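Local coordinates for protein phosphatase Slingshot homolog 2 (Homo sapiens, PDB 2NT2) that dephosphorylates and activates the actin-depolymerising factor cofilin, using a dual-specificity phosphatase domain that acts on phosphoserine, phosphothreonine and phosphotyrosine, at residues H10-G14 with S95-V99; R31-N35 with F73-A77; D57-L63 with N128-Q134; I100-K105 with L135-Q139. The protein carries 1 engineered substitution. All coordinates share one frame. Residues are numbered along the deposited sequence.

Interaction 1 of 4, residues H10-G14 with S95-V99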
loop_
_atom_site.group_PDB
_atom_site.type_symbol
_atom_site.label_atom_id
_atom_site.label_comp_id
_atom_site.label_asym_id
_atom_site.label_seq_id
_atom_site.Cartn_x
_atom_site.Cartn_y
_atom_site.Cartn_z
ATOM N N HIS A 10 -4.711 7.784 -7.759
ATOM C CA HIS A 10 -4.867 6.376 -8.081
ATOM C C HIS A 10 -4.565 5.447 -6.921
ATOM O O HIS A 10 -4.369 4.242 -7.138
ATOM C CB HIS A 10 -3.953 6.037 -9.271
ATOM C CG HIS A 10 -2.501 6.233 -8.953
ATOM N ND1 HIS A 10 -1.972 7.437 -8.546
ATOM C CD2 HIS A 10 -1.462 5.363 -8.982
ATOM C CE1 HIS A 10 -0.670 7.303 -8.341
ATOM N NE2 HIS A 10 -0.334 6.048 -8.599
ATOM N N VAL A 11 -4.514 5.947 -5.686
ATOM C CA VAL A 11 -4.072 5.091 -4.579
ATOM C C VAL A 11 -4.941 5.267 -3.341
ATOM O O VAL A 11 -5.104 6.381 -2.839
ATOM C CB VAL A 11 -2.610 5.351 -4.170
ATOM C CG1 VAL A 11 -2.207 4.486 -2.980
ATOM C CG2 VAL A 11 -1.663 5.120 -5.337
ATOM N N PHE A 12 -5.462 4.154 -2.830
ATOM C CA PHE A 12 -6.154 4.163 -1.544
ATOM C C PHE A 12 -5.401 3.288 -0.545
ATOM O O PHE A 12 -4.840 2.265 -0.939
ATOM C CB PHE A 12 -7.600 3.677 -1.674
ATOM C CG PHE A 12 -8.561 4.752 -2.164
ATOM C CD1 PHE A 12 -8.746 4.970 -3.518
ATOM C CD2 PHE A 12 -9.263 5.530 -1.257
ATOM C CE1 PHE A 12 -9.614 5.949 -3.965
ATOM C CE2 PHE A 12 -10.129 6.514 -1.694
ATOM C CZ PHE A 12 -10.306 6.727 -3.050
ATOM N N LEU A 13 -5.435 3.695 0.711
ATOM C CA LEU A 13 -4.861 2.928 1.815
ATOM C C LEU A 13 -5.954 2.476 2.776
ATOM O O LEU A 13 -6.725 3.309 3.271
ATOM C CB LEU A 13 -3.811 3.790 2.524
ATOM C CG LEU A 13 -3.067 3.125 3.685
ATOM C CD1 LEU A 13 -2.279 1.933 3.170
ATOM C CD2 LEU A 13 -2.164 4.127 4.393
ATOM N N GLY A 14 -6.070 1.177 3.061
ATOM C CA GLY A 14 -7.195 0.711 3.860
ATOM C C GLY A 14 -6.999 -0.609 4.567
ATOM O O GLY A 14 -5.896 -1.135 4.701
ATOM N N SER A 95 0.405 -2.230 4.844
ATOM C CA SER A 95 -0.148 -1.405 3.781
ATOM C C SER A 95 0.429 0.009 3.820
ATOM O O SER A 95 0.818 0.526 2.774
ATOM C CB SER A 95 -1.671 -1.363 3.859
ATOM O OG SER A 95 -2.138 -1.104 5.167
ATOM N N ALA A 96 0.477 0.602 5.016
ATOM C CA ALA A 96 0.948 1.979 5.151
ATOM C C ALA A 96 2.387 2.119 4.655
ATOM O O ALA A 96 2.680 3.012 3.863
ATOM C CB ALA A 96 0.826 2.489 6.574
ATOM N N SER A 97 3.253 1.220 5.116
ATOM C CA SER A 97 4.654 1.219 4.740
ATOM C C SER A 97 4.822 1.139 3.227
ATOM O O SER A 97 5.590 1.895 2.636
ATOM C CB SER A 97 5.384 0.035 5.385
ATOM O OG SER A 97 4.982 -0.139 6.730
ATOM N N THR A 98 4.096 0.209 2.615
ATOM C CA THR A 98 4.143 0.038 1.168
ATOM C C THR A 98 3.779 1.331 0.449
ATOM O O THR A 98 4.458 1.758 -0.480
ATOM C CB THR A 98 3.180 -1.075 0.707
ATOM O OG1 THR A 98 3.593 -2.319 1.276
ATOM C CG2 THR A 98 3.245 -1.232 -0.804
ATOM N N VAL A 99 2.705 1.964 0.917
ATOM C CA VAL A 99 2.265 3.223 0.319
ATOM C C VAL A 99 3.324 4.305 0.483
ATOM O O VAL A 99 3.591 5.088 -0.429
ATOM C CB VAL A 99 0.935 3.708 0.921
ATOM C CG1 VAL A 99 0.690 5.156 0.535
ATOM C CG2 VAL A 99 -0.224 2.834 0.467
#
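Start with Leu13 on strand 11-14: its t,p rotamer carries both methyls onto the first two turns of helix 94-107. Leu13 CD1 lies 3.4 Å from Ser95 CB and 3.5 Å from Val99 CG2, touching two residues one turn apart, while Leu13 CD2 meets Ala96 CB at 4.0 Å. Val11, two residues back on the same strand face, takes a t rotamer and offers CG1 to Val99 CG2 at 4.3 Å; Val99, also t, thus meets both strand side chains through one methyl. Phe12 points away from the helix. The strand and helix axes pass 8.6 Å apart and run nearly antiparallel, at 155°. Ser95 differs in kind: with chi1 in p, its CB packs on Leu13, whereas its OG hydrogen-bonds Ser88, the engineered serine at the position of the phosphocysteine nucleophile. With no hydrogen bond between the segments, purely apolar packing seats the start of this helix on the sheet, while the Ser95 hydroxyl is turned to the catalytic position, in this variant a serine.

Interaction 2 of 4, residues R31-N35 with F73-A77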
loop_
_atom_site.group_PDB
_atom_site.type_symbol
_atom_site.label_atom_id
_atom_site.label_comp_id
_atom_site.label_asym_id
_atom_site.label_seq_id
_atom_site.Cartn_x
_atom_site.Cartn_y
_atom_site.Cartn_z
ATOM N N ARG A 31 -10.321 -0.777 -9.209
ATOM C CA ARG A 31 -10.417 -2.004 -9.996
ATOM C C ARG A 31 -9.191 -2.883 -9.750
ATOM O O ARG A 31 -9.180 -4.054 -10.123
ATOM C CB ARG A 31 -10.562 -1.739 -11.494
ATOM C CG ARG A 31 -11.332 -0.495 -11.873
ATOM C CD ARG A 31 -12.835 -0.665 -11.854
ATOM N NE ARG A 31 -13.275 -2.009 -11.505
ATOM C CZ ARG A 31 -14.549 -2.386 -11.465
ATOM N NH1 ARG A 31 -15.509 -1.518 -11.761
ATOM N NH2 ARG A 31 -14.860 -3.633 -11.136
ATOM N N TYR A 32 -8.189 -2.282 -9.131
ATOM C CA TYR A 32 -6.959 -2.961 -8.763
ATOM C C TYR A 32 -6.858 -3.034 -7.240
ATOM O O TYR A 32 -7.152 -2.064 -6.543
ATOM C CB TYR A 32 -5.735 -2.232 -9.317
ATOM C CG TYR A 32 -5.692 -2.118 -10.818
ATOM C CD1 TYR A 32 -6.301 -1.052 -11.468
ATOM C CD2 TYR A 32 -5.040 -3.076 -11.585
ATOM C CE1 TYR A 32 -6.268 -0.935 -12.845
ATOM C CE2 TYR A 32 -5.007 -2.960 -12.965
ATOM C CZ TYR A 32 -5.619 -1.893 -13.587
ATOM O OH TYR A 32 -5.579 -1.791 -14.961
ATOM N N ILE A 33 -6.440 -4.185 -6.729
ATOM C CA ILE A 33 -6.287 -4.311 -5.284
ATOM C C ILE A 33 -4.945 -4.949 -4.937
ATOM O O ILE A 33 -4.667 -6.074 -5.348
ATOM C CB ILE A 33 -7.415 -5.136 -4.656
ATOM C CG1 ILE A 33 -8.822 -4.606 -4.943
ATOM C CG2 ILE A 33 -7.198 -5.264 -3.153
ATOM C CD1 ILE A 33 -9.913 -5.476 -4.353
ATOM N N LEU A 34 -4.154 -4.182 -4.197
ATOM C CA LEU A 34 -2.897 -4.622 -3.621
ATOM C C LEU A 34 -3.123 -5.089 -2.179
ATOM O O LEU A 34 -3.295 -4.301 -1.251
ATOM C CB LEU A 34 -1.856 -3.512 -3.676
ATOM C CG LEU A 34 -0.431 -3.876 -3.260
ATOM C CD1 LEU A 34 0.001 -5.191 -3.889
ATOM C CD2 LEU A 34 0.526 -2.751 -3.634
ATOM N N ASN A 35 -3.158 -6.406 -2.050
ATOM C CA ASN A 35 -3.374 -7.098 -0.793
ATOM C C ASN A 35 -2.039 -7.517 -0.180
ATOM O O ASN A 35 -1.474 -8.536 -0.569
ATOM C CB ASN A 35 -4.258 -8.320 -1.052
ATOM C CG ASN A 35 -4.652 -9.041 0.216
ATOM O OD1 ASN A 35 -4.056 -8.814 1.267
ATOM N ND2 ASN A 35 -5.657 -9.904 0.096
ATOM N N PHE A 73 2.751 -2.878 -9.783
ATOM C CA PHE A 73 1.311 -3.046 -9.791
ATOM C C PHE A 73 0.579 -1.708 -9.718
ATOM O O PHE A 73 -0.313 -1.450 -10.526
ATOM C CB PHE A 73 0.883 -3.948 -8.628
ATOM C CG PHE A 73 -0.571 -4.388 -8.721
ATOM C CD1 PHE A 73 -0.965 -5.280 -9.703
ATOM C CD2 PHE A 73 -1.514 -3.908 -7.829
ATOM C CE1 PHE A 73 -2.279 -5.690 -9.801
ATOM C CE2 PHE A 73 -2.833 -4.313 -7.922
ATOM C CZ PHE A 73 -3.214 -5.207 -8.906
ATOM N N ILE A 74 0.960 -0.886 -8.747
ATOM C CA ILE A 74 0.298 0.393 -8.518
ATOM C C ILE A 74 0.473 1.309 -9.726
ATOM O O ILE A 74 -0.436 2.044 -10.096
ATOM C CB ILE A 74 0.858 1.122 -7.279
ATOM C CG1 ILE A 74 0.704 0.370 -5.956
ATOM C CG2 ILE A 74 0.259 2.518 -7.171
ATOM C CD1 ILE A 74 1.432 1.027 -4.802
ATOM N N SER A 75 1.668 1.257 -10.308
ATOM C CA SER A 75 1.979 1.966 -11.541
ATOM C C SER A 75 1.074 1.457 -12.664
ATOM O O SER A 75 0.613 2.211 -13.518
ATOM C CB SER A 75 3.455 1.793 -11.897
ATOM O OG SER A 75 3.647 1.464 -13.260
ATOM N N LYS A 76 0.813 0.156 -12.632
ATOM C CA LYS A 76 -0.110 -0.477 -13.566
ATOM C C LYS A 76 -1.507 0.116 -13.452
ATOM O O LYS A 76 -2.148 0.419 -14.459
ATOM C CB LYS A 76 -0.141 -1.983 -13.313
ATOM C CG LYS A 76 -1.158 -2.744 -14.148
ATOM C CD LYS A 76 -1.055 -4.239 -13.874
ATOM C CE LYS A 76 -1.558 -5.058 -15.057
ATOM N NZ LYS A 76 -1.345 -6.516 -14.837
ATOM N N ALA A 77 -1.983 0.316 -12.226
ATOM C CA ALA A 77 -3.326 0.853 -12.028
ATOM C C ALA A 77 -3.474 2.201 -12.734
ATOM O O ALA A 77 -4.335 2.370 -13.595
ATOM C CB ALA A 77 -3.654 0.976 -10.554
#
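Strand 30-35 presents two bumps, Tyr32 and Leu34, to helix 67-79, and Phe73 fills the hollow between them. Phe73 CE2 sits 3.8 Å from Tyr32 CB, 3.6 Å from Ile33 O and 4.0 Å from Leu34 N, so the ring reaches right down to the strand backbone. Beside it, Leu34 CD2 meets Ile74 CG1 at 3.9 Å. At the far end the roles reverse, and Tyr32 is the bump. The small Ala77 leaves room for its ring: Ala77 CA stands over one face, 3.7 Å from the ring centroid, in a CH-pi contact, and Ala77 CB comes within 3.5 Å of Tyr32 CD1. The Tyr32 ring also turns its edge toward the face of Phe73, an offset edge-to-face pair with centroids 5.8 Å apart and planes at 79°. Lys76 CG adds a further contact, 4.0 Å from Tyr32 CE2. The axes run antiparallel at 164° and 9.0 Å apart, as suits the helix of a beta-alpha-beta crossover: it leads from strand 49-52 to strand 83-87 and packs on strand 30-35, which lies between them. No hydrogen bond links the two segments, so the fit depends on aromatic and aliphatic surfaces that bury one another.

Interaction 3 of 4, residues D57-L63 with N128-Q134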
loop_
_atom_site.group_PDB
_atom_site.type_symbol
_atom_site.label_atom_id
_atom_site.label_comp_id
_atom_site.label_asym_id
_atom_site.label_seq_id
_atom_site.Cartn_x
_atom_site.Cartn_y
_atom_site.Cartn_z
ATOM N N ASP A 57 2.737 -9.212 9.378
ATOM C CA ASP A 57 3.083 -7.961 10.034
ATOM C C ASP A 57 3.999 -8.214 11.231
ATOM O O ASP A 57 3.576 -8.108 12.385
ATOM C CB ASP A 57 1.815 -7.242 10.510
ATOM C CG ASP A 57 2.067 -5.790 10.873
ATOM O OD1 ASP A 57 3.117 -5.252 10.468
ATOM O OD2 ASP A 57 1.194 -5.197 11.548
ATOM N N GLU A 58 5.244 -8.571 10.933
ATOM C CA GLU A 58 6.229 -8.923 11.940
ATOM C C GLU A 58 7.629 -8.438 11.550
ATOM O O GLU A 58 7.901 -8.253 10.369
ATOM C CB GLU A 58 6.275 -10.432 12.176
ATOM C CG GLU A 58 5.543 -11.270 11.149
ATOM C CD GLU A 58 6.316 -12.521 10.770
ATOM O OE1 GLU A 58 7.105 -12.468 9.807
ATOM O OE2 GLU A 58 6.114 -13.529 11.470
ATOM N N GLU A 59 8.463 -8.268 12.561
ATOM C CA GLU A 59 9.812 -7.735 12.419
ATOM C C GLU A 59 10.642 -8.539 11.421
ATOM O O GLU A 59 11.554 -8.005 10.789
ATOM C CB GLU A 59 10.499 -7.682 13.782
ATOM C CG GLU A 59 11.899 -8.252 13.830
ATOM C CD GLU A 59 12.199 -8.974 15.128
ATOM O OE1 GLU A 59 13.252 -9.661 15.170
ATOM O OE2 GLU A 59 11.389 -8.884 16.088
ATOM N N ALA A 60 10.310 -9.817 11.283
ATOM C CA ALA A 60 11.057 -10.739 10.441
ATOM C C ALA A 60 10.677 -10.593 8.974
ATOM O O ALA A 60 11.307 -11.169 8.085
ATOM C CB ALA A 60 10.833 -12.172 10.902
ATOM N N THR A 61 9.623 -9.819 8.734
ATOM C CA THR A 61 9.177 -9.575 7.369
ATOM C C THR A 61 10.088 -8.574 6.668
ATOM O O THR A 61 10.320 -7.470 7.167
ATOM C CB THR A 61 7.733 -9.034 7.330
ATOM O OG1 THR A 61 6.824 -10.071 7.714
ATOM C CG2 THR A 61 7.383 -8.604 5.915
ATOM N N ASP A 62 10.587 -8.968 5.501
ATOM C CA ASP A 62 11.353 -8.075 4.637
ATOM C C ASP A 62 10.467 -7.547 3.507
ATOM O O ASP A 62 10.399 -8.146 2.435
ATOM C CB ASP A 62 12.582 -8.784 4.090
ATOM C CG ASP A 62 13.364 -8.004 3.054
ATOM O OD1 ASP A 62 13.102 -6.802 2.850
ATOM O OD2 ASP A 62 14.252 -8.606 2.413
ATOM N N LEU A 63 9.799 -6.429 3.762
ATOM C CA LEU A 63 8.903 -5.812 2.790
ATOM C C LEU A 63 9.679 -5.084 1.695
ATOM O O LEU A 63 9.231 -4.979 0.553
ATOM C CB LEU A 63 7.976 -4.821 3.492
ATOM C CG LEU A 63 6.538 -5.259 3.751
ATOM C CD1 LEU A 63 5.715 -4.064 4.220
ATOM C CD2 LEU A 63 5.943 -5.900 2.510
ATOM N N ASN A 128 5.471 -1.030 11.430
ATOM C CA ASN A 128 6.156 -1.677 12.559
ATOM C C ASN A 128 7.637 -1.311 12.524
ATOM O O ASN A 128 8.180 -0.980 11.462
ATOM C CB ASN A 128 5.870 -3.159 12.574
ATOM C CG ASN A 128 6.739 -4.096 11.788
ATOM O OD1 ASN A 128 7.945 -3.932 11.607
ATOM N ND2 ASN A 128 6.124 -5.180 11.301
ATOM N N PRO A 129 8.293 -1.334 13.682
ATOM C CA PRO A 129 9.642 -0.783 13.827
ATOM C C PRO A 129 10.617 -1.328 12.791
ATOM O O PRO A 129 11.476 -0.588 12.297
ATOM C CB PRO A 129 10.068 -1.251 15.223
ATOM C CG PRO A 129 8.780 -1.414 15.960
ATOM C CD PRO A 129 7.792 -1.911 14.946
ATOM N N SER A 130 10.489 -2.613 12.461
ATOM C CA SER A 130 11.290 -3.202 11.389
ATOM C C SER A 130 10.890 -2.634 10.036
ATOM O O SER A 130 11.717 -2.422 9.147
ATOM C CB SER A 130 11.154 -4.723 11.384
ATOM O OG SER A 130 11.675 -5.291 10.199
ATOM N N PHE A 131 9.600 -2.338 9.862
ATOM C CA PHE A 131 9.198 -1.732 8.590
ATOM C C PHE A 131 9.761 -0.322 8.496
ATOM O O PHE A 131 10.160 0.137 7.428
ATOM C CB PHE A 131 7.681 -1.743 8.439
ATOM C CG PHE A 131 7.125 -3.143 8.183
ATOM C CD1 PHE A 131 5.755 -3.363 8.134
ATOM C CD2 PHE A 131 7.984 -4.212 7.993
ATOM C CE1 PHE A 131 5.262 -4.632 7.903
ATOM C CE2 PHE A 131 7.498 -5.484 7.761
ATOM C CZ PHE A 131 6.129 -5.690 7.711
ATOM N N MET A 132 9.838 0.350 9.647
ATOM C CA MET A 132 10.428 1.689 9.651
ATOM C C MET A 132 11.899 1.660 9.267
ATOM O O MET A 132 12.358 2.469 8.461
ATOM C CB MET A 132 10.232 2.371 11.002
ATOM C CG MET A 132 8.785 2.588 11.403
ATOM S SD MET A 132 8.105 4.143 10.795
ATOM C CE MET A 132 8.005 3.837 9.044
ATOM N N ARG A 133 12.649 0.726 9.841
ATOM C CA ARG A 133 14.063 0.580 9.506
ATOM C C ARG A 133 14.239 0.402 8.002
ATOM O O ARG A 133 15.154 0.955 7.394
ATOM C CB ARG A 133 14.659 -0.607 10.259
ATOM C CG ARG A 133 16.139 -0.468 10.580
ATOM C CD ARG A 133 16.958 -1.542 9.882
ATOM N NE ARG A 133 17.739 -2.357 10.800
ATOM C CZ ARG A 133 19.029 -2.207 11.074
ATOM N NH1 ARG A 133 19.724 -1.240 10.489
ATOM N NH2 ARG A 133 19.622 -3.021 11.939
ATOM N N GLN A 134 13.343 -0.384 7.410
ATOM C CA GLN A 134 13.465 -0.729 5.998
ATOM C C GLN A 134 13.168 0.440 5.075
ATOM O O GLN A 134 13.780 0.565 4.015
ATOM C CB GLN A 134 12.542 -1.908 5.666
ATOM C CG GLN A 134 13.105 -3.245 6.117
ATOM C CD GLN A 134 12.032 -4.290 6.345
ATOM O OE1 GLN A 134 11.294 -4.659 5.429
ATOM N NE2 GLN A 134 11.955 -4.772 7.575
#
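Asp57, first in the segment, accepts a hydrogen bond at OD1 from Asn128 ND2 (3.1 Å); the same oxygen also bonds Ser93. Asn128 is the N-cap of helix 129-143, its OD1 taking Phe131 N at 2.9 Å, so one amide caps the helix and holds the loop. Glu58 begins a type I beta turn that ends at Thr61, with Thr61 N bonded to Glu58 O at 2.8 Å. Within that turn Glu59 O receives Ser130 OG at 2.8 Å. Thr61 rests its CB 3.6 Å from Phe131 CE2 and gives its carbonyl O to Gln134 NE2 at 3.2 Å. Past Asp62, Leu63 N donates to Gln134 OE1 (2.9 Å), so Gln134 grips the backbone by both ends of its amide, and Leu63 CD1 sits over the Phe131 ring, 3.9 Å from the centroid. The Asp57 side chain lies about 3 Å from a bound sulfate and about 7 Å from that of engineered Ser88, a placement consistent with the general-acid loop of cysteine-based phosphatases.

Interaction 4 of 4, residues I100-K105 with L135-Q139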
loop_
_atom_site.group_PDB
_atom_site.type_symbol
_atom_site.label_atom_id
_atom_site.label_comp_id
_atom_site.label_asym_id
_atom_site.label_seq_id
_atom_site.Cartn_x
_atom_site.Cartn_y
_atom_site.Cartn_z
ATOM N N ILE A 100 3.968 4.353 1.653
ATOM C CA ILE A 100 4.986 5.377 1.869
ATOM C C ILE A 100 6.151 5.192 0.898
ATOM O O ILE A 100 6.646 6.161 0.329
ATOM C CB ILE A 100 5.505 5.385 3.316
ATOM C CG1 ILE A 100 4.508 5.901 4.348
ATOM C CG2 ILE A 100 6.803 6.181 3.392
ATOM C CD1 ILE A 100 4.491 5.152 5.662
ATOM N N ALA A 101 6.583 3.950 0.722
ATOM C CA ALA A 101 7.662 3.593 -0.180
ATOM C C ALA A 101 7.330 3.962 -1.618
ATOM O O ALA A 101 8.179 4.467 -2.346
ATOM C CB ALA A 101 7.966 2.102 -0.097
ATOM N N TYR A 102 6.099 3.686 -2.048
ATOM C CA TYR A 102 5.736 4.017 -3.427
ATOM C C TYR A 102 5.876 5.520 -3.680
ATOM O O TYR A 102 6.407 5.932 -4.709
ATOM C CB TYR A 102 4.314 3.560 -3.736
ATOM C CG TYR A 102 3.799 4.055 -5.072
ATOM C CD1 TYR A 102 4.217 3.462 -6.256
ATOM C CD2 TYR A 102 2.901 5.110 -5.149
ATOM C CE1 TYR A 102 3.757 3.904 -7.481
ATOM C CE2 TYR A 102 2.434 5.559 -6.371
ATOM C CZ TYR A 102 2.864 4.953 -7.534
ATOM O OH TYR A 102 2.394 5.404 -8.748
ATOM N N ALA A 103 5.407 6.330 -2.742
ATOM C CA ALA A 103 5.480 7.783 -2.844
ATOM C C ALA A 103 6.919 8.279 -2.903
ATOM O O ALA A 103 7.255 9.173 -3.688
ATOM C CB ALA A 103 4.732 8.435 -1.693
ATOM N N MET A 104 7.796 7.693 -2.093
ATOM C CA MET A 104 9.223 8.015 -2.154
ATOM C C MET A 104 9.761 7.757 -3.560
ATOM O O MET A 104 10.372 8.610 -4.197
ATOM C CB MET A 104 10.008 7.156 -1.166
ATOM C CG MET A 104 9.892 7.555 0.289
ATOM S SD MET A 104 10.498 6.290 1.424
ATOM C CE MET A 104 12.246 6.290 1.061
ATOM N N LYS A 105 9.510 6.539 -4.033
ATOM C CA LYS A 105 9.947 6.145 -5.366
ATOM C C LYS A 105 9.305 6.993 -6.460
ATOM O O LYS A 105 9.992 7.564 -7.307
ATOM C CB LYS A 105 9.622 4.667 -5.613
ATOM C CG LYS A 105 10.260 4.138 -6.892
ATOM C CD LYS A 105 10.590 2.657 -6.786
ATOM C CE LYS A 105 10.711 2.042 -8.177
ATOM N NZ LYS A 105 11.660 2.815 -9.029
ATOM N N LEU A 135 12.242 1.301 5.471
ATOM C CA LEU A 135 11.925 2.498 4.697
ATOM C C LEU A 135 13.109 3.460 4.675
ATOM O O LEU A 135 13.392 4.064 3.644
ATOM C CB LEU A 135 10.676 3.189 5.251
ATOM C CG LEU A 135 9.340 2.512 4.926
ATOM C CD1 LEU A 135 8.247 3.024 5.855
ATOM C CD2 LEU A 135 8.950 2.716 3.474
ATOM N N GLU A 136 13.797 3.565 5.808
ATOM C CA GLU A 136 15.053 4.289 5.914
ATOM C C GLU A 136 16.099 3.685 4.977
ATOM O O GLU A 136 16.846 4.398 4.314
ATOM C CB GLU A 136 15.605 4.236 7.334
ATOM C CG GLU A 136 14.969 5.174 8.335
ATOM C CD GLU A 136 15.412 4.853 9.758
ATOM O OE1 GLU A 136 16.476 4.211 9.916
ATOM O OE2 GLU A 136 14.677 5.241 10.694
ATOM N N GLU A 137 16.150 2.351 4.942
ATOM C CA GLU A 137 17.043 1.709 3.979
ATOM C C GLU A 137 16.639 2.105 2.556
ATOM O O GLU A 137 17.479 2.558 1.781
ATOM C CB GLU A 137 17.039 0.186 4.130
ATOM C CG GLU A 137 18.084 -0.507 3.273
ATOM C CD GLU A 137 18.339 -1.951 3.637
ATOM O OE1 GLU A 137 19.124 -2.597 2.901
ATOM O OE2 GLU A 137 17.770 -2.436 4.639
ATOM N N TYR A 138 15.360 1.922 2.256
ATOM C CA TYR A 138 14.806 2.164 0.928
ATOM C C TYR A 138 15.237 3.538 0.426
ATOM O O TYR A 138 15.719 3.689 -0.695
ATOM C CB TYR A 138 13.288 2.062 0.970
ATOM C CG TYR A 138 12.582 1.999 -0.358
ATOM C CD1 TYR A 138 12.977 1.094 -1.328
ATOM C CD2 TYR A 138 11.515 2.843 -0.647
ATOM C CE1 TYR A 138 12.344 1.020 -2.553
ATOM C CE2 TYR A 138 10.869 2.778 -1.871
ATOM C CZ TYR A 138 11.288 1.866 -2.818
ATOM O OH TYR A 138 10.657 1.786 -4.038
ATOM N N GLN A 139 15.093 4.523 1.304
ATOM C CA GLN A 139 15.579 5.873 1.056
ATOM C C GLN A 139 17.034 5.861 0.595
ATOM O O GLN A 139 17.359 6.374 -0.475
ATOM C CB GLN A 139 15.437 6.705 2.328
ATOM C CG GLN A 139 15.812 8.174 2.166
ATOM C CD GLN A 139 15.412 8.957 3.404
ATOM O OE1 GLN A 139 15.746 8.547 4.517
ATOM N NE2 GLN A 139 14.686 10.049 3.207
#
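This is helix-helix packing in the alpha-helical layer of the phosphatase domain, joining helix 94-107, which follows the active-site loop, to the C-terminal helix 129-143. The two run almost parallel, 12° between directions, with axes 10.5 Å apart. Ala101 is the small residue against which Leu135 and Tyr138 pack: its CB touches Leu135 CD2 at 3.8 Å and Tyr138 CE2 at 3.5 Å, and the Tyr138 ring slides in edge-on until CE2 is 3.2 Å from Ala101 O. One turn on, Met104 reaches back across the gap. Met104 CE lies 3.6 Å from Leu135 O, 3.9 Å from Tyr138 CD2 and 3.4 Å from Gln139 CA, and Met104 SD faces the edge of the Tyr138 ring, 5.5 Å from the centroid, a Met-aromatic contact. Ile100 CG2 packs on Leu135 CD2 at 4.1 Å. Trp67, edge-to-face with Tyr138, brings helix 67-79 against the same cluster. Since no hydrogen bond crosses, cohesion comes from close-fitting apolar side chains, with methionine sulfur and an aromatic edge among them.

Overall arrangement
Helix 94-107 connects most of the set: its first two turns pack on the sheet in interaction 1, its next turns on helix 129-143 in interaction 4. The two contacts are joined by His10 NE2 and Tyr102 OH, 2.8 Å apart and probably hydrogen-bonded. Interaction 2 backs onto interaction 1 through Ile74 CG2, 3.7 Å from Val11 CG2. Interaction 3 adjoins interaction 4 along helix 129-143 and touches interaction 1 where Ser97 OG lies 3.6 Å from Phe131 CB. The active site lies between interactions 1 and 3: the engineered Ser88 side chain is about 3 Å from that of Ser95 and 7 Å from that of Asp57, and a sulfate, probably from the crystallisation liquor, lies about 4 and 3 Å from these.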